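Local coordinates for protein phosphoacetylglucosamine mutase (Aspergillus lentulus, PDB 5O9X) that catalyses the interconversion of N-acetylglucosamine 6-phosphate and N-acetylglucosamine 1-phosphate, a phosphohexomutase reaction of amino-sugar metabolism, at residues 42-47 / 142-147; 62-67 / 126-131; 15-20 / 38-43. The protein carries 1 engineered substitution. All coordinates share one frame; numbering follows the deposited sequence.

Contact 1: residues 42-47 / 142-147; sequences VVYAVG and IGVLSA. Unlike the reference sequence in segment 142-147: I142 (reference Val).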
loop_
_atom_site.group_PDB
_atom_site.type_symbol
_atom_site.label_atom_id
_atom_site.label_comp_id
_atom_site.label_asym_id
_atom_site.label_seq_id
_atom_site.Cartn_x
_atom_site.Cartn_y
_atom_site.Cartn_z
ATOM N N VAL A 42 21.876 5.966 -4.025
ATOM C CA VAL A 42 20.452 6.183 -4.263
ATOM C C VAL A 42 19.819 6.927 -3.081
ATOM O O VAL A 42 19.131 7.934 -3.255
ATOM C CB VAL A 42 19.689 4.844 -4.509
ATOM C CG1 VAL A 42 18.211 5.103 -4.677
ATOM C CG2 VAL A 42 20.135 4.212 -5.804
ATOM N N VAL A 43 20.020 6.384 -1.893
ATOM C CA VAL A 43 19.485 6.944 -0.677
ATOM C C VAL A 43 20.061 8.371 -0.470
ATOM O O VAL A 43 19.352 9.292 -0.003
ATOM C CB VAL A 43 19.787 5.966 0.516
ATOM C CG1 VAL A 43 19.441 6.600 1.851
ATOM C CG2 VAL A 43 18.994 4.633 0.300
ATOM N N TYR A 44 21.360 8.502 -0.742
ATOM C CA TYR A 44 22.006 9.826 -0.626
ATOM C C TYR A 44 21.276 10.803 -1.556
ATOM O O TYR A 44 20.918 11.884 -1.134
ATOM C CB TYR A 44 23.494 9.720 -1.019
ATOM C CG TYR A 44 24.237 10.984 -0.742
ATOM C CD1 TYR A 44 24.605 11.311 0.557
ATOM C CD2 TYR A 44 24.455 11.907 -1.768
ATOM C CE1 TYR A 44 25.245 12.517 0.834
ATOM C CE2 TYR A 44 25.115 13.119 -1.507
ATOM C CZ TYR A 44 25.514 13.401 -0.220
ATOM O OH TYR A 44 26.137 14.609 0.045
ATOM N N ALA A 45 21.025 10.400 -2.797
ATOM C CA ALA A 45 20.254 11.202 -3.766
ATOM C C ALA A 45 18.853 11.572 -3.255
ATOM O O ALA A 45 18.360 12.739 -3.374
ATOM C CB ALA A 45 20.125 10.438 -5.078
ATOM N N VAL A 46 18.195 10.568 -2.672
ATOM C CA VAL A 46 16.876 10.819 -2.084
ATOM C C VAL A 46 16.893 11.875 -0.942
ATOM O O VAL A 46 15.935 12.648 -0.812
ATOM C CB VAL A 46 16.196 9.481 -1.641
ATOM C CG1 VAL A 46 14.910 9.769 -0.882
ATOM C CG2 VAL A 46 15.846 8.642 -2.881
ATOM N N GLY A 47 17.974 11.896 -0.145
ATOM C CA GLY A 47 18.096 12.907 0.933
ATOM C C GLY A 47 18.141 14.319 0.282
ATOM O O GLY A 47 17.488 15.256 0.717
ATOM N N ILE A 142 19.869 4.634 6.730
ATOM C CA ILE A 142 19.561 5.820 7.580
ATOM C C ILE A 142 20.856 6.723 7.862
ATOM O O ILE A 142 20.755 7.949 7.863
ATOM C CB ILE A 142 18.810 5.316 8.886
ATOM C CG1 ILE A 142 17.293 5.391 8.729
ATOM C CG2 ILE A 142 19.196 5.984 10.186
ATOM C CD1 ILE A 142 16.751 5.574 7.374
ATOM N N GLY A 143 22.003 6.097 8.114
ATOM C CA GLY A 143 23.322 6.814 8.149
ATOM C C GLY A 143 23.555 7.652 6.904
ATOM O O GLY A 143 23.944 8.826 6.987
ATOM N N VAL A 144 23.307 7.059 5.729
ATOM C CA VAL A 144 23.533 7.759 4.447
ATOM C C VAL A 144 22.555 8.901 4.302
ATOM O O VAL A 144 22.954 10.076 3.940
ATOM C CB VAL A 144 23.405 6.819 3.206
ATOM C CG1 VAL A 144 23.549 7.635 1.893
ATOM C CG2 VAL A 144 24.397 5.648 3.234
ATOM N N LEU A 145 21.262 8.584 4.516
ATOM C CA LEU A 145 20.223 9.616 4.527
ATOM C C LEU A 145 20.566 10.828 5.422
ATOM O O LEU A 145 20.431 12.031 4.997
ATOM C CB LEU A 145 18.855 9.015 4.921
ATOM C CG LEU A 145 17.639 9.910 4.830
ATOM C CD1 LEU A 145 17.424 10.312 3.370
ATOM C CD2 LEU A 145 16.421 9.081 5.328
ATOM N N SER A 146 20.972 10.513 6.644
ATOM C CA SER A 146 21.414 11.514 7.637
ATOM C C SER A 146 22.569 12.369 7.111
ATOM O O SER A 146 22.556 13.573 7.321
ATOM C CB SER A 146 21.870 10.774 8.902
ATOM O OG SER A 146 20.723 10.143 9.486
ATOM N N ALA A 147 23.564 11.725 6.514
ATOM C CA ALA A 147 24.677 12.396 5.830
ATOM C C ALA A 147 24.232 13.380 4.745
ATOM O O ALA A 147 24.736 14.515 4.765
ATOM C CB ALA A 147 25.765 11.404 5.340
#
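L145 reaches across to G47 and V43, while V144, one position earlier on the same helix, meets Y44 and V43. The end of the L145 side chain does the work: chi2 of 63° turns CD1 toward the other helix, where it lies 3.6 Å from G47 CA. Glycine suits this place because, with no CB in the way, the L145 methyl can sit directly on the G47 CA, and the nearest CA atoms of the helices, those of G47 and L145, are 5.3 Å apart. Further back, L145 CB is 3.9 Å from V43 CG1, the two side chains crossing at about a right angle.

V144 has CG1 anti to its backbone N (chi1 176°), and that methyl touches Y44 at CB, 3.6 Å away. In the tyrosine ring CD1 passes by CG1 and O of V144, and CE1 lies 4.1 Å from A147 C, while OH is hydrogen-bonded to I10 O of helix 4-14.

The helices approach to 7.9 Å and cross at -38°, lying side by side on one face of the domain I sheet, V43 against V78 and L145 against F130. No hydrogen bond joins the two segments; they meet through van der Waals contact between branched aliphatic groups, the Y44 ring and G47, as expected where apolar surface is buried.

Contact 2: residues 62-67 / 126-131; sequences IGVMVT and ARVVFA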
loop_
_atom_site.group_PDB
_atom_site.type_symbol
_atom_site.label_atom_id
_atom_site.label_comp_id
_atom_site.label_asym_id
_atom_site.label_seq_id
_atom_site.Cartn_x
_atom_site.Cartn_y
_atom_site.Cartn_z
ATOM N N ILE A 62 8.596 16.643 4.945
ATOM C CA ILE A 62 8.535 15.547 3.925
ATOM C C ILE A 62 9.001 14.218 4.604
ATOM O O ILE A 62 9.957 14.232 5.383
ATOM C CB ILE A 62 9.471 15.934 2.778
ATOM C CG1 ILE A 62 8.917 17.193 2.026
ATOM C CG2 ILE A 62 9.684 14.792 1.751
ATOM C CD1 ILE A 62 7.477 17.020 1.516
ATOM N N GLY A 63 8.405 13.071 4.245
ATOM C CA GLY A 63 8.822 11.816 4.963
ATOM C C GLY A 63 9.666 10.989 3.999
ATOM O O GLY A 63 9.506 11.089 2.719
ATOM N N VAL A 64 10.561 10.179 4.573
ATOM C CA VAL A 64 11.259 9.169 3.821
ATOM C C VAL A 64 11.089 7.846 4.583
ATOM O O VAL A 64 11.395 7.806 5.737
ATOM C CB VAL A 64 12.783 9.491 3.716
ATOM C CG1 VAL A 64 13.466 8.410 2.893
ATOM C CG2 VAL A 64 13.007 10.817 2.969
ATOM N N MET A 65 10.589 6.807 3.935
ATOM C CA MET A 65 10.458 5.497 4.592
ATOM C C MET A 65 11.480 4.576 3.936
ATOM O O MET A 65 11.472 4.445 2.689
ATOM C CB MET A 65 9.047 4.928 4.340
ATOM C CG MET A 65 8.819 3.548 4.993
ATOM S SD MET A 65 8.819 3.658 6.792
ATOM C CE MET A 65 8.906 1.914 7.160
ATOM N N VAL A 66 12.345 3.952 4.727
ATOM C CA VAL A 66 13.341 3.052 4.159
ATOM C C VAL A 66 12.774 1.607 4.321
ATOM O O VAL A 66 12.704 1.091 5.423
ATOM C CB VAL A 66 14.703 3.183 4.843
ATOM C CG1 VAL A 66 15.709 2.150 4.247
ATOM C CG2 VAL A 66 15.179 4.663 4.678
ATOM N N THR A 67 12.323 1.013 3.202
ATOM C CA THR A 67 11.734 -0.282 3.247
ATOM C C THR A 67 11.697 -0.771 1.795
ATOM O O THR A 67 11.628 0.017 0.850
ATOM C CB THR A 67 10.233 -0.214 3.809
ATOM O OG1 THR A 67 9.724 -1.536 3.841
ATOM C CG2 THR A 67 9.277 0.618 2.894
ATOM N N ALA A 126 14.289 23.342 5.260
ATOM C CA ALA A 126 13.894 21.993 4.818
ATOM C C ALA A 126 13.710 21.172 6.080
ATOM O O ALA A 126 14.593 21.219 6.979
ATOM C CB ALA A 126 15.004 21.406 3.960
ATOM N N ARG A 127 12.583 20.426 6.138
ATOM C CA ARG A 127 12.267 19.597 7.298
ATOM C C ARG A 127 11.899 18.160 6.794
ATOM O O ARG A 127 11.003 18.011 5.976
ATOM C CB ARG A 127 11.117 20.249 8.105
ATOM C CG ARG A 127 11.520 21.586 8.773
ATOM C CD ARG A 127 10.373 22.105 9.623
ATOM N NE ARG A 127 10.650 23.441 10.161
ATOM C CZ ARG A 127 10.272 24.590 9.577
ATOM N NH1 ARG A 127 9.566 24.604 8.442
ATOM N NH2 ARG A 127 10.579 25.737 10.168
ATOM N N VAL A 128 12.679 17.165 7.212
ATOM C CA VAL A 128 12.516 15.774 6.744
ATOM C C VAL A 128 12.386 14.846 7.971
ATOM O O VAL A 128 13.111 14.965 8.913
ATOM C CB VAL A 128 13.644 15.397 5.761
ATOM C CG1 VAL A 128 13.605 13.910 5.312
ATOM C CG2 VAL A 128 13.602 16.331 4.547
ATOM N N VAL A 129 11.418 13.938 7.951
ATOM C CA VAL A 129 11.261 12.930 9.054
ATOM C C VAL A 129 11.365 11.527 8.364
ATOM O O VAL A 129 10.828 11.323 7.260
ATOM C CB VAL A 129 9.919 13.193 9.851
ATOM C CG1 VAL A 129 8.694 13.232 8.933
ATOM C CG2 VAL A 129 9.659 12.110 10.929
ATOM N N PHE A 130 12.033 10.560 8.993
ATOM C CA PHE A 130 12.224 9.272 8.358
ATOM C C PHE A 130 12.101 8.136 9.371
ATOM O O PHE A 130 12.134 8.393 10.565
ATOM C CB PHE A 130 13.542 9.274 7.581
ATOM C CG PHE A 130 14.768 9.556 8.401
ATOM C CD1 PHE A 130 15.329 8.545 9.247
ATOM C CD2 PHE A 130 15.423 10.803 8.318
ATOM C CE1 PHE A 130 16.485 8.787 10.006
ATOM C CE2 PHE A 130 16.617 11.033 9.087
ATOM C CZ PHE A 130 17.138 10.019 9.909
ATOM N N ALA A 131 11.892 6.906 8.865
ATOM C CA ALA A 131 11.751 5.703 9.674
ATOM C C ALA A 131 12.138 4.563 8.749
ATOM O O ALA A 131 12.436 4.796 7.547
ATOM C CB ALA A 131 10.304 5.557 10.114
#
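The backbones of I62, V64 and V66 hydrogen-bond to R127, V129 and A131, making 62-66 and 127-131 neighbouring parallel strands of the domain I sheet, in a register that sets I62 beside V128 and V64 beside F130. Five hydrogen bonds form the ladder. I62 donates N to R127 O and accepts from V129 N at its O; V64 likewise donates its N to V129 O at 2.9 Å, and its O accepts from A131 N, the longest bond of the set at 3.3 Å. V66 N to A131 O, 2.9 Å with an N-H...O angle of 167°, closes the series. Between these bonds the alpha carbons add CH...O contacts, among them G63 CA to V129 O at 3.1 Å.

Apolar contacts divide between the faces of the sheet. On the face carrying I62, V64, V128 and F130, V64 CG2 meets V128 CG1 at 3.9 Å, and V64 CB lies 3.9 Å from F130 CB. With chi1 at 59°, F130 CG stands between its backbone N and carbonyl carbon, and the ring leads away from V64 to pack on helix 138-151. On the other face, covered by helix 164-176, M65 SD sits 4.1 Å from A131 CB; a flexible thioether and a small methyl fit together there.

Beta-branched valines suit such extended strands. Beyond V66 the chain enters T67, whose OG1 is bonded to D133 OD2 and to the N of A69, an engineered alanine in the loop that carries the phosphoserine in phosphohexomutases. The ladder satisfies backbone amides that lie buried among hydrocarbon.

Contact 3: residues 15-20 / 38-43; sequences LQYAKP and LLNTVV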
loop_
_atom_site.group_PDB
_atom_site.type_symbol
_atom_site.label_atom_id
_atom_site.label_comp_id
_atom_site.label_asym_id
_atom_site.label_seq_id
_atom_site.Cartn_x
_atom_site.Cartn_y
_atom_site.Cartn_z
ATOM N N LEU A 15 31.578 11.743 -1.414
ATOM C CA LEU A 15 32.916 11.115 -1.502
ATOM C C LEU A 15 32.983 9.802 -0.762
ATOM O O LEU A 15 33.810 8.956 -1.088
ATOM C CB LEU A 15 34.042 12.057 -0.964
ATOM C CG LEU A 15 35.175 12.604 -1.878
ATOM C CD1 LEU A 15 35.873 13.843 -1.311
ATOM C CD2 LEU A 15 36.223 11.537 -2.237
ATOM N N GLN A 16 32.116 9.628 0.237
ATOM C CA GLN A 16 32.126 8.426 1.068
ATOM C C GLN A 16 31.568 7.194 0.360
ATOM O O GLN A 16 31.711 6.059 0.844
ATOM C CB GLN A 16 31.335 8.680 2.334
ATOM C CG GLN A 16 31.954 9.713 3.252
ATOM C CD GLN A 16 32.053 9.161 4.658
ATOM O OE1 GLN A 16 33.013 8.457 4.996
ATOM N NE2 GLN A 16 31.044 9.450 5.482
ATOM N N TYR A 17 30.931 7.424 -0.781
ATOM C CA TYR A 17 30.181 6.367 -1.487
ATOM C C TYR A 17 30.731 6.152 -2.885
ATOM O O TYR A 17 31.549 6.920 -3.360
ATOM C CB TYR A 17 28.643 6.649 -1.481
ATOM C CG TYR A 17 28.152 7.143 -0.117
ATOM C CD1 TYR A 17 28.295 6.350 1.008
ATOM C CD2 TYR A 17 27.615 8.434 0.035
ATOM C CE1 TYR A 17 27.937 6.816 2.269
ATOM C CE2 TYR A 17 27.213 8.894 1.274
ATOM C CZ TYR A 17 27.374 8.082 2.385
ATOM O OH TYR A 17 26.990 8.524 3.622
ATOM N N ALA A 18 30.319 5.065 -3.503
ATOM C CA ALA A 18 30.708 4.729 -4.869
ATOM C C ALA A 18 29.456 4.200 -5.550
ATOM O O ALA A 18 28.781 3.335 -4.973
ATOM C CB ALA A 18 31.811 3.664 -4.849
ATOM N N LYS A 19 29.115 4.727 -6.734
ATOM C CA LYS A 19 28.033 4.168 -7.544
ATOM C C LYS A 19 28.420 2.805 -8.039
ATOM O O LYS A 19 29.577 2.611 -8.425
ATOM C CB LYS A 19 27.727 5.006 -8.772
ATOM C CG LYS A 19 27.050 6.303 -8.470
ATOM C CD LYS A 19 26.657 6.979 -9.753
ATOM C CE LYS A 19 25.202 6.748 -10.058
ATOM N NZ LYS A 19 25.040 6.527 -11.508
ATOM N N PRO A 20 27.466 1.847 -8.047
ATOM C CA PRO A 20 27.766 0.560 -8.681
ATOM C C PRO A 20 27.851 0.698 -10.192
ATOM O O PRO A 20 27.038 1.408 -10.812
ATOM C CB PRO A 20 26.558 -0.335 -8.285
ATOM C CG PRO A 20 25.473 0.601 -7.891
ATOM C CD PRO A 20 26.134 1.854 -7.396
ATOM N N LEU A 38 23.248 -2.234 -3.329
ATOM C CA LEU A 38 23.254 -1.233 -4.401
ATOM C C LEU A 38 22.775 0.144 -4.002
ATOM O O LEU A 38 22.873 1.099 -4.811
ATOM C CB LEU A 38 22.405 -1.678 -5.577
ATOM C CG LEU A 38 22.816 -2.989 -6.236
ATOM C CD1 LEU A 38 21.800 -3.442 -7.305
ATOM C CD2 LEU A 38 24.281 -2.949 -6.752
ATOM N N LEU A 39 22.276 0.280 -2.769
ATOM C CA LEU A 39 21.485 1.436 -2.402
ATOM C C LEU A 39 22.187 2.713 -1.879
ATOM O O LEU A 39 21.565 3.782 -1.869
ATOM C CB LEU A 39 20.385 1.010 -1.425
ATOM C CG LEU A 39 19.206 0.419 -2.212
ATOM C CD1 LEU A 39 18.402 -0.436 -1.226
ATOM C CD2 LEU A 39 18.341 1.543 -2.850
ATOM N N ASN A 40 23.462 2.674 -1.457
ATOM C CA ASN A 40 23.982 3.897 -0.795
ATOM C C ASN A 40 23.779 5.228 -1.587
ATOM O O ASN A 40 23.276 6.232 -1.043
ATOM C CB ASN A 40 25.485 3.738 -0.506
ATOM C CG ASN A 40 25.755 2.877 0.712
ATOM O OD1 ASN A 40 24.834 2.452 1.459
ATOM N ND2 ASN A 40 27.005 2.563 0.902
ATOM N N THR A 41 24.194 5.250 -2.860
ATOM C CA THR A 41 24.199 6.518 -3.574
ATOM C C THR A 41 22.753 6.954 -3.875
ATOM O O THR A 41 22.446 8.149 -3.951
ATOM C CB THR A 41 25.068 6.477 -4.821
ATOM O OG1 THR A 41 24.529 5.581 -5.810
ATOM C CG2 THR A 41 26.486 6.017 -4.462
ATOM N N VAL A 42 21.876 5.966 -4.025
ATOM C CA VAL A 42 20.452 6.183 -4.263
ATOM C C VAL A 42 19.819 6.927 -3.081
ATOM O O VAL A 42 19.131 7.934 -3.255
ATOM C CB VAL A 42 19.689 4.844 -4.509
ATOM C CG1 VAL A 42 18.211 5.103 -4.677
ATOM C CG2 VAL A 42 20.135 4.212 -5.804
ATOM N N VAL A 43 20.020 6.384 -1.893
ATOM C CA VAL A 43 19.485 6.944 -0.677
ATOM C C VAL A 43 20.061 8.371 -0.470
ATOM O O VAL A 43 19.352 9.292 -0.003
ATOM C CB VAL A 43 19.787 5.966 0.516
ATOM C CG1 VAL A 43 19.441 6.600 1.851
ATOM C CG2 VAL A 43 18.994 4.633 0.300
HETATM O O HOH W 1 29.101 3.118 -1.498
#
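Y17, K19 and P20, in the loop between helix 4-14 and strand 32-35, lie against N40 and T41 in the first turn of helix 40-56 and L38 in the turn just before it. T41 has the most surface buried of the group. Its chi1 of 66° puts OG1 between the backbone N and the carbonyl carbon, with CG2 anti to that carbon, and the two branches then serve different neighbours. CG2 rests among Y17 CB, at 3.7 Å, and A18 O, at 3.6 Å; OG1 lies 3.7 Å from K19 CG, where the lysine and threonine side chains cross at about a right angle. Threonine suits the place because its methyl meets the backbone at A18 and Y17 CB, while its hydroxyl oxygen faces the K19 side chain. The far end of K19 leads away, its NZ making a weak hydrogen bond to N101 O.

The loop packs on the helical layer of domain I: Y17 also touches A147 on helix 138-151. N40 stands near Y17, its ND2 4.0 Å from CD1 and its amide plane turned 61° from the ring, so the two groups do not stack flat.

A water ties the backbone of the loop to the asparagine: it accepts from A18 N at 3.0 Å and from N40 ND2 at 3.2 Å. The other end of the amide, OD1, takes a hydrogen bond from R140 NH1. An asparagine can thus donate on one side and accept on the other.

At the edge of the contact P20 and L38 meet obliquely, through the proline CB and the leucine CD2, 3.8 Å apart. The rigid proline ring presents a compact apolar surface to the methyl, and on its other contacts it meets F25, while L38 touches K23.

Overall arrangement
Contacts 1 and 3 share helix 40-56: its beginning meets the loop 15-20, and its next turns meet helix 138-151. Their centres are about 9 Å apart and they touch directly, with Y17 OH 3.6 Å from A147 CB and Y17 CE2 3.6 Å from Y44 CD1. Contact 2 packs against contact 1, centres about 10 Å apart, where L145 CD2 rests 3.5 Å from F130 CG. Contacts 2 and 3 do not touch; their centres are about 18 Å apart, with contact 1 touching both. Contact 2 is also near the bound glucose 1,6-bisphosphate, which lies about 9 Å from the side chain of M65.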